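Local coordinates for protein imelysin (Bacteroides ovatus ATCC 8483, PDB 3OYV) that probably takes part in bacterial iron uptake as an imelysin-like, metal-binding outer-membrane protein classed as a peptidase, at residues 114-119 / 352-357; 125-130 / 281-286; 303-308 / 343-348. All coordinates share one frame; numbering follows the deposited sequence.

Overall arrangement
The three contacts join loops, a turn and helices within a mostly helical chain. Interactions 1 and 3 are close neighbours, their centres about 12 Å apart. They are joined where OG of Ser118 lies 2.7 Å from OE2 of Glu348, a probable hydrogen bond. Helix 343-351 of interaction 3 runs directly into the first strand of interaction 1. The centre of interaction 2 is about 18 Å from that of interaction 1 and about 16 Å from that of interaction 3. An unidentified ligand, probably from the crystallisation liquor, lies by Glu286 and Asp303. It also meets His345 and is modelled as linked to Glu114, consistent with a pocket bordered by all three contacts.

Interaction 1: residues 114-119 / 352-357; sequences ESWYSW and YKNGEP
Ser118 sets its CB over the centre of the Tyr352 ring, 3.4 Å from the ring centroid and almost on the ring normal. This is a CH-pi contact. Its OG lies between the backbone N and the carbonyl carbon (chi1 55°). The hydroxyl is thereby turned off the ring to bond Glu348. Beside it, CB of Tyr117 and CB of Tyr352 pack 4.2 Å apart.

The backbones are tied at Gly355. Its N donates to O of Tyr117 at 2.8 Å with an N-H...O angle of 147°. CA of Gly355 packs over the five-membered ring of Trp119, 3.5 Å from its centroid. The fit is tight: a beta carbon on Gly355 would fall 2.5 Å from CD2 of Trp119. The positive phi of Gly355 also favours glycine.

The Asn354 side is looser and faces solvent. OD1 of Asn354 meets only the edge of the Trp116 indole, 3.5 Å from CZ3. Amide and ring lie side by side, their planes 23° apart. Trp116 also makes a cation-pi contact with Arg183. Lys353 points away from the loop and forms a salt bridge with Asp15.

Within 352-357 the chain turns back on itself. N of Lys353 bonds O of Glu356 at 2.9 Å, and N of Glu356 bonds O of Lys353 at 3.2 Å. Together with the type I' turn from Lys353 to Glu356, these bonds define a tight two-residue beta hairpin. It follows helix 343-351, and the loop between helices 106-111 and 121-137 packs against it.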
loop_
_atom_site.group_PDB
_atom_site.type_symbol
_atom_site.label_atom_id
_atom_site.label_comp_id
_atom_site.label_asym_id
_atom_site.label_seq_id
_atom_site.Cartn_x
_atom_site.Cartn_y
_atom_site.Cartn_z
ATOM N N GLU A 114 6.070 9.129 -5.042
ATOM C CA GLU A 114 5.095 8.059 -5.175
ATOM C C GLU A 114 3.672 8.596 -5.024
ATOM O O GLU A 114 3.354 9.268 -4.049
ATOM C CB GLU A 114 5.358 6.989 -4.106
ATOM C CG GLU A 114 4.229 5.951 -3.945
ATOM C CD GLU A 114 4.373 5.096 -2.689
ATOM O OE1 GLU A 114 5.499 4.649 -2.406
ATOM O OE2 GLU A 114 3.352 4.855 -1.984
ATOM N N SER A 115 2.816 8.293 -5.988
ATOM C CA SER A 115 1.405 8.706 -6.053
ATOM C C SER A 115 1.216 10.179 -6.471
ATOM O O SER A 115 0.131 10.754 -6.303
ATOM C CB SER A 115 0.613 8.390 -4.787
ATOM O OG SER A 115 0.475 7.000 -4.597
ATOM N N TRP A 116 2.222 10.799 -7.105
ATOM C CA TRP A 116 2.035 12.169 -7.543
ATOM C C TRP A 116 1.096 12.309 -8.730
ATOM O O TRP A 116 0.500 13.354 -8.907
ATOM C CB TRP A 116 3.366 12.842 -7.855
ATOM C CG TRP A 116 3.982 12.593 -9.236
ATOM C CD1 TRP A 116 4.913 11.652 -9.561
ATOM C CD2 TRP A 116 3.706 13.304 -10.454
ATOM N NE1 TRP A 116 5.251 11.738 -10.891
ATOM C CE2 TRP A 116 4.543 12.759 -11.451
ATOM C CE3 TRP A 116 2.870 14.369 -10.781
ATOM C CZ2 TRP A 116 4.519 13.213 -12.778
ATOM C CZ3 TRP A 116 2.873 14.847 -12.090
ATOM C CH2 TRP A 116 3.700 14.271 -13.062
ATOM N N TYR A 117 0.961 11.263 -9.564
ATOM C CA TYR A 117 0.194 11.435 -10.770
ATOM C C TYR A 117 -1.217 11.872 -10.424
ATOM O O TYR A 117 -1.838 12.636 -11.157
ATOM C CB TYR A 117 0.083 10.167 -11.592
ATOM C CG TYR A 117 1.333 9.454 -12.004
ATOM C CD1 TYR A 117 2.457 10.131 -12.466
ATOM C CD2 TYR A 117 1.403 8.085 -11.948
ATOM C CE1 TYR A 117 3.572 9.436 -12.874
ATOM C CE2 TYR A 117 2.505 7.378 -12.385
ATOM C CZ TYR A 117 3.604 8.063 -12.832
ATOM O OH TYR A 117 4.705 7.333 -13.235
ATOM N N SER A 118 -1.725 11.358 -9.297
ATOM C CA SER A 118 -3.078 11.631 -8.829
ATOM C C SER A 118 -3.110 12.666 -7.690
ATOM O O SER A 118 -4.140 12.873 -7.051
ATOM C CB SER A 118 -3.722 10.316 -8.371
ATOM O OG SER A 118 -2.924 9.696 -7.419
ATOM N N TRP A 119 -1.958 13.278 -7.402
ATOM C CA TRP A 119 -1.781 14.200 -6.249
ATOM C C TRP A 119 -2.249 13.545 -4.947
ATOM O O TRP A 119 -2.872 14.165 -4.077
ATOM C CB TRP A 119 -2.500 15.528 -6.485
ATOM C CG TRP A 119 -1.830 16.475 -7.418
ATOM C CD1 TRP A 119 -0.850 16.202 -8.305
ATOM C CD2 TRP A 119 -2.114 17.864 -7.549
ATOM N NE1 TRP A 119 -0.497 17.325 -8.988
ATOM C CE2 TRP A 119 -1.251 18.369 -8.532
ATOM C CE3 TRP A 119 -2.997 18.744 -6.898
ATOM C CZ2 TRP A 119 -1.263 19.730 -8.921
ATOM C CZ3 TRP A 119 -2.987 20.108 -7.265
ATOM C CH2 TRP A 119 -2.121 20.578 -8.266
ATOM N N TYR A 352 -4.552 9.099 -14.776
ATOM C CA TYR A 352 -4.364 10.442 -14.269
ATOM C C TYR A 352 -3.256 11.195 -14.986
ATOM O O TYR A 352 -2.289 10.578 -15.460
ATOM C CB TYR A 352 -3.954 10.382 -12.812
ATOM C CG TYR A 352 -4.998 9.954 -11.819
ATOM C CD1 TYR A 352 -5.820 10.875 -11.208
ATOM C CD2 TYR A 352 -5.095 8.615 -11.423
ATOM C CE1 TYR A 352 -6.724 10.476 -10.228
ATOM C CE2 TYR A 352 -6.010 8.212 -10.479
ATOM C CZ TYR A 352 -6.805 9.148 -9.864
ATOM O OH TYR A 352 -7.673 8.713 -8.894
ATOM N N LYS A 353 -3.391 12.514 -14.997
ATOM C CA LYS A 353 -2.282 13.350 -15.377
ATOM C C LYS A 353 -2.301 14.609 -14.521
ATOM O O LYS A 353 -3.307 15.319 -14.463
ATOM C CB LYS A 353 -2.381 13.659 -16.857
ATOM C CG LYS A 353 -1.181 14.474 -17.348
ATOM C CD LYS A 353 -1.202 14.697 -18.820
ATOM C CE LYS A 353 0.090 15.317 -19.295
ATOM N NZ LYS A 353 -0.017 15.713 -20.730
ATOM N N ASN A 354 -1.185 14.880 -13.848
ATOM C CA ASN A 354 -1.002 16.165 -13.122
ATOM C C ASN A 354 -2.116 16.432 -12.100
ATOM O O ASN A 354 -2.639 17.548 -11.948
ATOM C CB ASN A 354 -0.858 17.366 -14.104
ATOM C CG ASN A 354 0.339 17.233 -15.055
ATOM O OD1 ASN A 354 1.344 16.564 -14.758
ATOM N ND2 ASN A 354 0.219 17.862 -16.232
ATOM N N GLY A 355 -2.487 15.371 -11.397
ATOM C CA GLY A 355 -3.423 15.425 -10.293
ATOM C C GLY A 355 -4.896 15.311 -10.638
ATOM O O GLY A 355 -5.739 15.374 -9.748
ATOM N N GLU A 356 -5.234 15.144 -11.917
ATOM C CA GLU A 356 -6.641 15.092 -12.349
ATOM C C GLU A 356 -6.852 13.878 -13.246
ATOM O O GLU A 356 -5.902 13.402 -13.866
ATOM C CB GLU A 356 -7.039 16.367 -13.115
ATOM C CG GLU A 356 -6.986 17.670 -12.292
ATOM C CD GLU A 356 -8.056 17.764 -11.177
ATOM O OE1 GLU A 356 -8.904 16.845 -11.009
ATOM O OE2 GLU A 356 -8.043 18.787 -10.443
ATOM N N PRO A 357 -8.099 13.386 -13.326
ATOM C CA PRO A 357 -8.380 12.338 -14.292
ATOM C C PRO A 357 -8.006 12.786 -15.692
ATOM O O PRO A 357 -8.206 13.965 -16.051
ATOM C CB PRO A 357 -9.903 12.150 -14.180
ATOM C CG PRO A 357 -10.202 12.487 -12.759
ATOM C CD PRO A 357 -9.261 13.651 -12.464
#

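Interaction 2: residues 125-130 / 281-286; sequences YTNNIY and PWEKSE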
loop_
_atom_site.group_PDB
_atom_site.type_symbol
_atom_site.label_atom_id
_atom_site.label_comp_id
_atom_site.label_asym_id
_atom_site.label_seq_id
_atom_site.Cartn_x
_atom_site.Cartn_y
_atom_site.Cartn_z
ATOM N N TYR A 125 0.425 8.143 2.048
ATOM C CA TYR A 125 1.387 7.933 3.128
ATOM C C TYR A 125 0.685 7.984 4.485
ATOM O O TYR A 125 1.073 7.268 5.413
ATOM C CB TYR A 125 2.551 8.930 3.086
ATOM C CG TYR A 125 3.251 9.114 1.741
ATOM C CD1 TYR A 125 3.133 8.185 0.693
ATOM C CD2 TYR A 125 4.020 10.251 1.527
ATOM C CE1 TYR A 125 3.729 8.423 -0.541
ATOM C CE2 TYR A 125 4.618 10.483 0.314
ATOM C CZ TYR A 125 4.483 9.569 -0.722
ATOM O OH TYR A 125 5.071 9.887 -1.943
ATOM N N THR A 126 -0.343 8.825 4.588
ATOM C CA THR A 126 -1.158 8.896 5.796
ATOM C C THR A 126 -1.867 7.558 6.033
ATOM O O THR A 126 -1.882 7.043 7.160
ATOM C CB THR A 126 -2.170 10.042 5.725
ATOM O OG1 THR A 126 -1.486 11.267 5.510
ATOM C CG2 THR A 126 -2.985 10.176 7.003
ATOM N N ASN A 127 -2.432 6.977 4.964
ATOM C CA ASN A 127 -3.038 5.639 5.078
ATOM C C ASN A 127 -2.049 4.590 5.518
ATOM O O ASN A 127 -2.388 3.690 6.279
ATOM C CB ASN A 127 -3.690 5.229 3.753
ATOM C CG ASN A 127 -5.030 5.890 3.524
ATOM O OD1 ASN A 127 -5.666 6.390 4.456
ATOM N ND2 ASN A 127 -5.468 5.913 2.264
ATOM N N ASN A 128 -0.801 4.714 5.075
ATOM C CA ASN A 128 0.233 3.810 5.539
ATOM C C ASN A 128 0.408 3.910 7.074
ATOM O O ASN A 128 0.615 2.915 7.766
ATOM C CB ASN A 128 1.600 4.077 4.890
ATOM C CG ASN A 128 1.649 3.904 3.358
ATOM O OD1 ASN A 128 2.554 4.475 2.749
ATOM N ND2 ASN A 128 0.728 3.155 2.745
ATOM N N ILE A 129 0.338 5.129 7.594
ATOM C CA ILE A 129 0.431 5.316 9.049
ATOM C C ILE A 129 -0.826 4.748 9.741
ATOM O O ILE A 129 -0.732 4.139 10.807
ATOM C CB ILE A 129 0.688 6.785 9.429
ATOM C CG1 ILE A 129 1.994 7.307 8.794
ATOM C CG2 ILE A 129 0.703 6.930 10.946
ATOM C CD1 ILE A 129 3.222 6.506 9.072
ATOM N N TYR A 130 -1.997 4.923 9.124
ATOM C CA TYR A 130 -3.196 4.304 9.673
ATOM C C TYR A 130 -3.132 2.791 9.681
ATOM O O TYR A 130 -3.769 2.179 10.518
ATOM C CB TYR A 130 -4.452 4.794 8.957
ATOM C CG TYR A 130 -4.789 6.231 9.258
ATOM C CD1 TYR A 130 -4.585 6.753 10.530
ATOM C CD2 TYR A 130 -5.321 7.066 8.284
ATOM C CE1 TYR A 130 -4.893 8.067 10.826
ATOM C CE2 TYR A 130 -5.642 8.396 8.577
ATOM C CZ TYR A 130 -5.419 8.866 9.847
ATOM O OH TYR A 130 -5.729 10.177 10.145
ATOM N N PRO A 281 -7.572 0.099 0.944
ATOM C CA PRO A 281 -7.168 -1.073 1.698
ATOM C C PRO A 281 -5.715 -1.467 1.404
ATOM O O PRO A 281 -5.015 -1.956 2.313
ATOM C CB PRO A 281 -8.162 -2.148 1.260
ATOM C CG PRO A 281 -8.668 -1.660 -0.055
ATOM C CD PRO A 281 -8.732 -0.200 0.079
ATOM N N TRP A 282 -5.234 -1.243 0.181
ATOM C CA TRP A 282 -3.824 -1.517 -0.105
ATOM C C TRP A 282 -2.902 -0.689 0.798
ATOM O O TRP A 282 -2.031 -1.202 1.494
ATOM C CB TRP A 282 -3.456 -1.222 -1.567
ATOM C CG TRP A 282 -1.982 -1.400 -1.748
ATOM C CD1 TRP A 282 -1.053 -0.414 -1.828
ATOM C CD2 TRP A 282 -1.269 -2.646 -1.777
ATOM N NE1 TRP A 282 0.197 -0.964 -1.910
ATOM C CE2 TRP A 282 0.104 -2.331 -1.861
ATOM C CE3 TRP A 282 -1.638 -3.982 -1.687
ATOM C CZ2 TRP A 282 1.087 -3.314 -1.922
ATOM C CZ3 TRP A 282 -0.657 -4.953 -1.772
ATOM C CH2 TRP A 282 0.687 -4.615 -1.860
ATOM N N GLU A 283 -3.169 0.612 0.829
ATOM C CA GLU A 283 -2.307 1.529 1.586
ATOM C C GLU A 283 -2.422 1.227 3.090
ATOM O O GLU A 283 -1.426 1.301 3.835
ATOM C CB GLU A 283 -2.689 2.962 1.224
ATOM C CG GLU A 283 -2.406 3.319 -0.207
ATOM C CD GLU A 283 -3.098 4.559 -0.738
ATOM O OE1 GLU A 283 -4.080 5.032 -0.123
ATOM O OE2 GLU A 283 -2.680 4.972 -1.860
ATOM N N LYS A 284 -3.631 0.870 3.525
ATOM C CA LYS A 284 -3.851 0.498 4.920
ATOM C C LYS A 284 -3.385 -0.910 5.266
ATOM O O LYS A 284 -3.526 -1.359 6.415
ATOM C CB LYS A 284 -5.311 0.693 5.283
ATOM C CG LYS A 284 -5.713 2.156 5.273
ATOM C CD LYS A 284 -7.126 2.302 5.731
ATOM C CE LYS A 284 -7.515 3.730 6.031
ATOM N NZ LYS A 284 -8.933 3.805 6.501
ATOM N N SER A 285 -2.769 -1.615 4.308
ATOM C CA SER A 285 -2.153 -2.907 4.561
ATOM C C SER A 285 -0.657 -2.810 4.681
ATOM O O SER A 285 -0.036 -3.824 4.955
ATOM C CB SER A 285 -2.496 -3.920 3.451
ATOM O OG SER A 285 -1.676 -3.795 2.305
ATOM N N GLU A 286 -0.052 -1.641 4.486
ATOM C CA GLU A 286 1.407 -1.597 4.354
ATOM C C GLU A 286 2.190 -1.724 5.657
ATOM O O GLU A 286 3.398 -1.847 5.603
ATOM C CB GLU A 286 1.870 -0.405 3.525
ATOM C CG GLU A 286 1.376 -0.440 2.081
ATOM C CD GLU A 286 1.891 0.703 1.211
ATOM O OE1 GLU A 286 3.045 1.174 1.398
ATOM O OE2 GLU A 286 1.142 1.137 0.336
#
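Asn127 and Asn128, neighbours on one helix, both bond Glu283, but at different atoms. ND2 of Asn127 donates to OE1 of Glu283 at 2.9 Å. The bond is nearly straight, 166° at the hydrogen, and OE1 lies in the amide plane. ND2 of Asn128 donates to the backbone O of Glu283 at 3.0 Å, with an angle of 160°. The same carbonyl is met by CA of Asn128 at 3.5 Å, a CA-H...O contact. It also takes a weak bond from N of Glu286, so several donors gather on this one oxygen near the end of a helix.

Further contacts surround these bonds. CB of Asn127 touches CB of Glu283 at 3.5 Å. In the conformer given, the extended chain of Lys284 passes Asn127, and its NZ continues to a salt bridge with Glu280. Glu286, also in the conformer given, brings its carboxylate close to the Asn128 amide, with the amide and carboxylate planes 47° apart.

The next shell positions these groups. OE2 of Glu283 forms a salt bridge with Arg279 and a hydrogen bond with His120, while OE1 serves Asn127. Lys93 bonds both OD1 of Asn128 and OE1 of Glu286. This probably sets which way the Asn128 amide is turned, with ND2 directed at Glu283. The turn after Glu283 is pinned by Ser285, whose OG donates to O of Trp282 at 2.7 Å.

The contact joins the middle of helix 121-137 to the last turn of helix 265-283 and the residues that follow it. Helix 158-177 packs against other faces of helix 121-137. Helix 71-102 supplies Lys93, and helix 223-261 lies against Pro281, Trp282 and Ser285.

Interaction 3: residues 303-308 / 343-348; sequences DSWPLD and GFHTLE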
loop_
_atom_site.group_PDB
_atom_site.type_symbol
_atom_site.label_atom_id
_atom_site.label_comp_id
_atom_site.label_asym_id
_atom_site.label_seq_id
_atom_site.Cartn_x
_atom_site.Cartn_y
_atom_site.Cartn_z
ATOM N N ASP A 303 2.673 -3.146 -6.819
ATOM C CA ASP A 303 2.886 -1.784 -6.339
ATOM C C ASP A 303 4.294 -1.244 -6.527
ATOM O O ASP A 303 4.789 -0.521 -5.678
ATOM C CB ASP A 303 2.525 -1.718 -4.843
ATOM C CG ASP A 303 2.298 -0.297 -4.340
ATOM O OD1 ASP A 303 1.697 0.530 -5.069
ATOM O OD2 ASP A 303 2.708 -0.035 -3.183
ATOM N N SER A 304 4.948 -1.542 -7.649
ATOM C CA SER A 304 6.266 -0.998 -7.847
ATOM C C SER A 304 6.234 0.495 -8.012
ATOM O O SER A 304 5.305 1.060 -8.597
ATOM C CB SER A 304 6.962 -1.586 -9.087
ATOM O OG SER A 304 7.393 -2.904 -8.852
ATOM N N TRP A 305 7.293 1.128 -7.521
ATOM C CA TRP A 305 7.553 2.548 -7.732
ATOM C C TRP A 305 9.050 2.750 -7.520
ATOM O O TRP A 305 9.571 2.277 -6.528
ATOM C CB TRP A 305 6.748 3.442 -6.775
ATOM C CG TRP A 305 7.010 4.878 -7.053
ATOM C CD1 TRP A 305 7.884 5.697 -6.406
ATOM C CD2 TRP A 305 6.492 5.630 -8.143
ATOM N NE1 TRP A 305 7.889 6.923 -6.980
ATOM C CE2 TRP A 305 7.042 6.914 -8.055
ATOM C CE3 TRP A 305 5.572 5.358 -9.156
ATOM C CZ2 TRP A 305 6.731 7.917 -8.957
ATOM C CZ3 TRP A 305 5.264 6.343 -10.054
ATOM C CH2 TRP A 305 5.829 7.618 -9.955
ATOM N N PRO A 306 9.746 3.432 -8.438
ATOM C CA PRO A 306 9.317 4.073 -9.674
ATOM C C PRO A 306 9.001 3.079 -10.785
ATOM O O PRO A 306 9.233 1.897 -10.635
ATOM C CB PRO A 306 10.523 4.936 -10.059
ATOM C CG PRO A 306 11.654 4.253 -9.497
ATOM C CD PRO A 306 11.187 3.660 -8.192
ATOM N N LEU A 307 8.453 3.600 -11.867
ATOM C CA LEU A 307 8.094 2.834 -13.042
ATOM C C LEU A 307 9.121 3.062 -14.149
ATOM O O LEU A 307 9.851 4.047 -14.128
ATOM C CB LEU A 307 6.732 3.283 -13.573
ATOM C CG LEU A 307 5.573 3.203 -12.572
ATOM C CD1 LEU A 307 4.287 3.748 -13.176
ATOM C CD2 LEU A 307 5.401 1.759 -12.074
ATOM N N ASP A 308 9.102 2.177 -15.146
ATOM C CA ASP A 308 9.802 2.421 -16.413
ATOM C C ASP A 308 8.787 3.157 -17.295
ATOM O O ASP A 308 8.064 2.553 -18.096
ATOM C CB ASP A 308 10.277 1.127 -17.057
ATOM C CG ASP A 308 11.151 1.372 -18.277
ATOM O OD1 ASP A 308 11.145 2.512 -18.802
ATOM O OD2 ASP A 308 11.819 0.404 -18.685
ATOM N N GLY A 343 1.083 -2.931 -11.957
ATOM C CA GLY A 343 0.716 -2.525 -10.627
ATOM C C GLY A 343 -0.103 -1.269 -10.553
ATOM O O GLY A 343 -0.396 -0.605 -11.559
ATOM N N PHE A 344 -0.421 -0.903 -9.306
ATOM C CA PHE A 344 -1.263 0.249 -9.060
ATOM C C PHE A 344 -0.763 1.536 -9.731
ATOM O O PHE A 344 -1.552 2.341 -10.203
ATOM C CB PHE A 344 -1.399 0.503 -7.570
ATOM C CG PHE A 344 -2.429 -0.352 -6.863
ATOM C CD1 PHE A 344 -3.771 -0.163 -7.147
ATOM C CD2 PHE A 344 -2.060 -1.279 -5.883
ATOM C CE1 PHE A 344 -4.716 -0.857 -6.471
ATOM C CE2 PHE A 344 -3.026 -1.992 -5.189
ATOM C CZ PHE A 344 -4.368 -1.802 -5.516
ATOM N N HIS A 345 0.557 1.769 -9.701
ATOM C CA HIS A 345 1.055 3.016 -10.211
ATOM C C HIS A 345 1.083 3.089 -11.743
ATOM O O HIS A 345 1.023 4.160 -12.305
ATOM C CB HIS A 345 2.383 3.371 -9.582
ATOM C CG HIS A 345 2.264 3.589 -8.113
ATOM N ND1 HIS A 345 1.499 4.607 -7.572
ATOM C CD2 HIS A 345 2.802 2.919 -7.076
ATOM C CE1 HIS A 345 1.574 4.541 -6.252
ATOM N NE2 HIS A 345 2.339 3.510 -5.929
ATOM N N THR A 346 1.163 1.949 -12.404
ATOM C CA THR A 346 0.997 1.918 -13.864
ATOM C C THR A 346 -0.438 2.247 -14.231
ATOM O O THR A 346 -0.677 3.041 -15.126
ATOM C CB THR A 346 1.458 0.577 -14.480
ATOM O OG1 THR A 346 2.859 0.444 -14.265
ATOM C CG2 THR A 346 1.193 0.596 -15.978
ATOM N N LEU A 347 -1.402 1.659 -13.524
ATOM C CA LEU A 347 -2.786 2.058 -13.774
ATOM C C LEU A 347 -3.008 3.515 -13.460
ATOM O O LEU A 347 -3.709 4.193 -14.184
ATOM C CB LEU A 347 -3.713 1.167 -12.995
ATOM C CG LEU A 347 -5.156 1.156 -13.423
ATOM C CD1 LEU A 347 -5.345 1.026 -14.937
ATOM C CD2 LEU A 347 -5.856 -0.021 -12.653
ATOM N N GLU A 348 -2.388 3.977 -12.378
ATOM C CA GLU A 348 -2.467 5.394 -12.041
ATOM C C GLU A 348 -1.987 6.290 -13.204
ATOM O O GLU A 348 -2.632 7.285 -13.560
ATOM C CB GLU A 348 -1.632 5.665 -10.766
ATOM C CG GLU A 348 -1.827 7.033 -10.130
ATOM C CD GLU A 348 -0.721 7.357 -9.122
ATOM O OE1 GLU A 348 0.244 6.586 -9.016
ATOM O OE2 GLU A 348 -0.824 8.428 -8.495
HETATM O O HOH W 1 2.865 0.043 -9.645
#
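Trp305 turns its edge to the face of His345, and that histidine belongs to the GxHxxE motif of the imelysin family, here Gly343, His345 and Glu348. The stack is edge-to-face, with the six-membered ring 5.3 Å from the imidazole between centroids and the planes at 65°. CG of Trp305 is anti to the backbone N (chi1 -178°), which carries the indole across to the helix. There CE3 packs by CB and CG of His345. NE1 of Trp305 is held by O of Ala112.

The imidazole is held at ND1. ND1 of His345 donates to OE1 of Glu348 at 2.8 Å, almost straight at 173° and in the ring plane. Glu348 accepts on its syn side, though tilted from its carboxylate plane. NE2 is hydrogen-bonded to an unidentified ligand, probably from the crystallisation liquor. OD1 of Asp303 lies 3.2 Å from NE2 of His345, but at an angle too poor for a hydrogen bond. The carboxylate of Asp303 instead forms a salt bridge with Arg279. O of Ser304 lies near the ring plane at the edge, 3.5 Å from CD2 of His345. An alanine in place of His345 would probably leave Glu348 OE1 without its ring N-H partner and open a gap beside the Trp305 edge.

Leu307 packs against the backbone of the helix. Its CD1 rests 3.4 Å from O of His345, and its CD2 lies 3.6 Å from OG1 of Thr346. That hydroxyl is bonded to O of Arg342. One water completes the join between loop and helix: it lies 2.8 Å from O of Ser304, to which it probably donates, and accepts from N of His345 at 2.9 Å.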